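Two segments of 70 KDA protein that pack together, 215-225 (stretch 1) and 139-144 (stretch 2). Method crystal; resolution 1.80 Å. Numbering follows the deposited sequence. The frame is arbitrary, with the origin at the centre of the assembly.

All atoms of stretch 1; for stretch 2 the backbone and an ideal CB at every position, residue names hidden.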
# COMPACT_ATOMS: atom_id res chain seq x y z
N ALA A 215 -10.76 5.07 -2.49
CA ALA A 215 -11.54 6.29 -2.49
C ALA A 215 -10.89 7.44 -1.80
O ALA A 215 -11.34 8.59 -1.95
CB ALA A 215 -12.96 6.06 -1.92
N ASN A 216 -9.81 7.19 -1.08
CA ASN A 216 -9.25 8.27 -0.26
C ASN A 216 -8.59 9.36 -1.08
O ASN A 216 -7.88 9.10 -2.03
CB ASN A 216 -8.26 7.79 0.80
CG ASN A 216 -7.01 7.16 0.20
OD1 ASN A 216 -7.09 6.28 -0.67
ND2 ASN A 216 -5.83 7.61 0.66
N ASP A 217 -8.85 10.60 -0.70
CA ASP A 217 -8.17 11.70 -1.32
C ASP A 217 -7.15 12.28 -0.35
O ASP A 217 -7.47 13.14 0.46
CB ASP A 217 -9.14 12.84 -1.74
CG ASP A 217 -8.44 13.91 -2.59
OD1 ASP A 217 -7.23 14.21 -2.32
OD2 ASP A 217 -9.15 14.54 -3.45
N ALA A 218 -5.89 11.86 -0.46
CA ALA A 218 -4.87 12.28 0.51
C ALA A 218 -4.51 13.72 0.36
O ALA A 218 -4.26 14.41 1.36
CB ALA A 218 -3.63 11.42 0.41
N GLY A 219 -4.48 14.21 -0.88
CA GLY A 219 -4.16 15.63 -1.09
C GLY A 219 -5.18 16.57 -0.47
O GLY A 219 -4.82 17.67 0.07
N LEU A 220 -6.46 16.20 -0.55
CA LEU A 220 -7.49 17.12 -0.09
C LEU A 220 -7.43 17.20 1.43
O LEU A 220 -7.59 18.27 2.03
CB LEU A 220 -8.84 16.63 -0.58
CG LEU A 220 -10.03 17.50 -0.26
CD1 LEU A 220 -9.84 18.94 -0.77
CD2 LEU A 220 -11.29 16.90 -0.94
N LEU A 221 -7.15 16.07 2.08
CA LEU A 221 -7.03 16.13 3.58
C LEU A 221 -5.86 17.01 3.98
O LEU A 221 -5.99 17.87 4.88
CB LEU A 221 -6.78 14.71 4.06
CG LEU A 221 -6.60 14.49 5.56
CD1 LEU A 221 -7.91 14.72 6.26
CD2 LEU A 221 -6.06 13.05 5.74
N ALA A 222 -4.72 16.82 3.31
CA ALA A 222 -3.49 17.60 3.57
C ALA A 222 -3.76 19.10 3.32
O ALA A 222 -3.45 19.98 4.16
CB ALA A 222 -2.31 17.10 2.65
N SER A 223 -4.42 19.39 2.19
CA SER A 223 -4.74 20.79 1.84
C SER A 223 -5.64 21.43 2.89
O SER A 223 -5.30 22.55 3.42
CB SER A 223 -5.41 20.82 0.47
OG SER A 223 -5.70 22.16 0.17
N ASP A 224 -6.74 20.76 3.23
CA ASP A 224 -7.61 21.29 4.28
C ASP A 224 -6.84 21.49 5.58
O ASP A 224 -6.96 22.54 6.23
CB ASP A 224 -8.87 20.45 4.56
CG ASP A 224 -9.84 20.42 3.36
OD1 ASP A 224 -9.71 21.23 2.40
OD2 ASP A 224 -10.76 19.59 3.43
N MET A 225 -6.12 20.45 6.01
CA MET A 225 -5.49 20.48 7.35
C MET A 225 -4.45 21.60 7.43
O MET A 225 -4.27 22.25 8.51
CB MET A 225 -4.80 19.12 7.59
CG MET A 225 -5.77 17.98 7.73
SD MET A 225 -6.61 18.19 9.25
CE MET A 225 -6.88 16.47 9.66
N UNK A 139 -17.22 11.40 3.43
CA UNK A 139 -17.47 11.61 2.00
C UNK A 139 -16.35 12.42 1.33
O UNK A 139 -15.80 12.01 0.32
CB UNK A 139 -18.81 12.32 1.81
N UNK A 140 -15.98 13.56 1.95
CA UNK A 140 -15.01 14.49 1.37
C UNK A 140 -13.65 13.82 1.22
O UNK A 140 -12.97 13.95 0.19
CB UNK A 140 -14.89 15.75 2.23
N UNK A 141 -13.26 13.05 2.22
CA UNK A 141 -11.88 12.61 2.23
C UNK A 141 -11.74 11.19 1.69
O UNK A 141 -10.60 10.69 1.61
CB UNK A 141 -11.31 12.69 3.65
N UNK A 142 -12.85 10.56 1.35
CA UNK A 142 -12.86 9.19 0.86
C UNK A 142 -12.51 8.18 1.94
O UNK A 142 -11.82 7.19 1.67
CB UNK A 142 -11.89 9.05 -0.31
N UNK A 143 -13.08 8.38 3.11
CA UNK A 143 -12.90 7.49 4.29
C UNK A 143 -14.26 6.83 4.63
O UNK A 143 -15.21 6.88 3.78
CB UNK A 143 -12.37 8.27 5.49
N UNK A 144 -14.39 6.18 5.78
CA UNK A 144 -15.59 5.36 6.10
C UNK A 144 -15.88 5.50 7.59
O UNK A 144 -14.96 5.73 8.37
CB UNK A 144 -15.39 3.89 5.73

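Position 139 offers little to argue from: its ideal CB has no atom of stretch 1 within 5.5 Å, and phi/psi of -62/-50 is helical, so almost any helix-compatible residue would suit it. The deposited residue is Lys 139, whose CB, at 9.1 Å from Ala 215 O, is the side chain's nearest approach to stretch 1.

Position 140 is also helical (-62/-41). Its CA-to-CB bond points sideways, with the ideal CB 4.9 Å from Leu 220 CD2, and the carboxylate of Asp 224 lies farther along. A short apolar residue could meet the leucine; a long basic one could pass it and reach the acid. The residue is Arg 140, extended with chi1 to chi3 all t. Its CG lies 3.7 Å from Leu 220 CD2, which also covers one face of the guanidinium, while Asp 224 approaches at the edge, where the N-H groups point. A salt bridge results: NE donates to Asp 224 OD2 at 2.6 Å (153°) and NH2 to Asp 224 OD1 at 3.0 Å (166°).

At 141 the ideal CB again points sideways, 4.7 Å from Leu 221 CD1. Between this CB and Asp 224 runs a surface formed by Leu 220 and Leu 221, so a long apolar side chain would fit, and an aromatic one with a terminal donor would use both features. Tyr 141 (chi1 m) does so. Leu 221 CD1 sits 3.8 Å from the ring centroid and 2° off its normal, a CH-pi contact over the face, and OH donates to Asp 224 OD2 at 2.6 Å. Independently of the side chain, the backbone O of Tyr 141 accepts from Asp 217 N at 2.9 Å (165°).

Position 142 is the most restrictive. Phi/psi of 69/44 favours glycine, and an ideal CB would stand 1.8 Å from Ala 215 O and 2.7 Å from Asn 216 CA, both clashes. Only glycine suits this backbone. Gly 142, ending the helix in a Schellman motif, brings its CA within 3.3 Å of Ala 215 O, a CA-H...O contact (162° at H).

At 143 the CA-to-CB bond points away and nothing of stretch 1 lies within 5.5 Å of the ideal CB, so many residues are possible. Leu 143 nevertheless bends its end back, CD2 reaching 4.3 Å from Asn 216 CB.

The ideal CB of 144 is likewise beyond 5.5 Å and points sideways; only a long side chain could reach the small methyl of Ala 215. Tyr 144 (chi1 m) does, its OH 3.5 Å from Ala 215 CB.

Stretch 2 (139-144) KRYGLY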
# COMPACT_ATOMS: atom_id res chain seq x y z
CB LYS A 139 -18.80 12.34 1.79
CG LYS A 139 -20.04 11.46 1.87
CD LYS A 139 -21.25 12.40 1.98
CE LYS A 139 -22.52 11.65 1.97
NZ LYS A 139 -23.54 12.73 1.77
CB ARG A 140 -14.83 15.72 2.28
CG ARG A 140 -13.91 16.79 1.66
CD ARG A 140 -13.96 17.98 2.58
NE ARG A 140 -13.02 19.00 2.18
CZ ARG A 140 -13.33 20.01 1.36
NH1 ARG A 140 -14.57 20.05 0.84
NH2 ARG A 140 -12.42 20.94 1.06
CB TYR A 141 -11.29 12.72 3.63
CG TYR A 141 -11.22 14.16 4.11
CD1 TYR A 141 -10.57 15.16 3.34
CD2 TYR A 141 -11.80 14.52 5.32
CE1 TYR A 141 -10.58 16.50 3.77
CE2 TYR A 141 -11.77 15.84 5.75
CZ TYR A 141 -11.14 16.81 5.01
OH TYR A 141 -11.19 18.10 5.51
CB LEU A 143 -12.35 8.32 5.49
CG LEU A 143 -11.06 9.04 5.12
CD1 LEU A 143 -10.59 9.89 6.30
CD2 LEU A 143 -9.96 8.03 4.70
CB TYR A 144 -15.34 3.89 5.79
CG TYR A 144 -14.83 3.73 4.37
CD1 TYR A 144 -13.47 3.92 4.10
CD2 TYR A 144 -15.73 3.52 3.31
CE1 TYR A 144 -12.98 3.83 2.81
CE2 TYR A 144 -15.26 3.39 2.00
CZ TYR A 144 -13.88 3.63 1.75
OH TYR A 144 -13.37 3.55 0.49
O HOH W 1 -8.05 11.34 2.74
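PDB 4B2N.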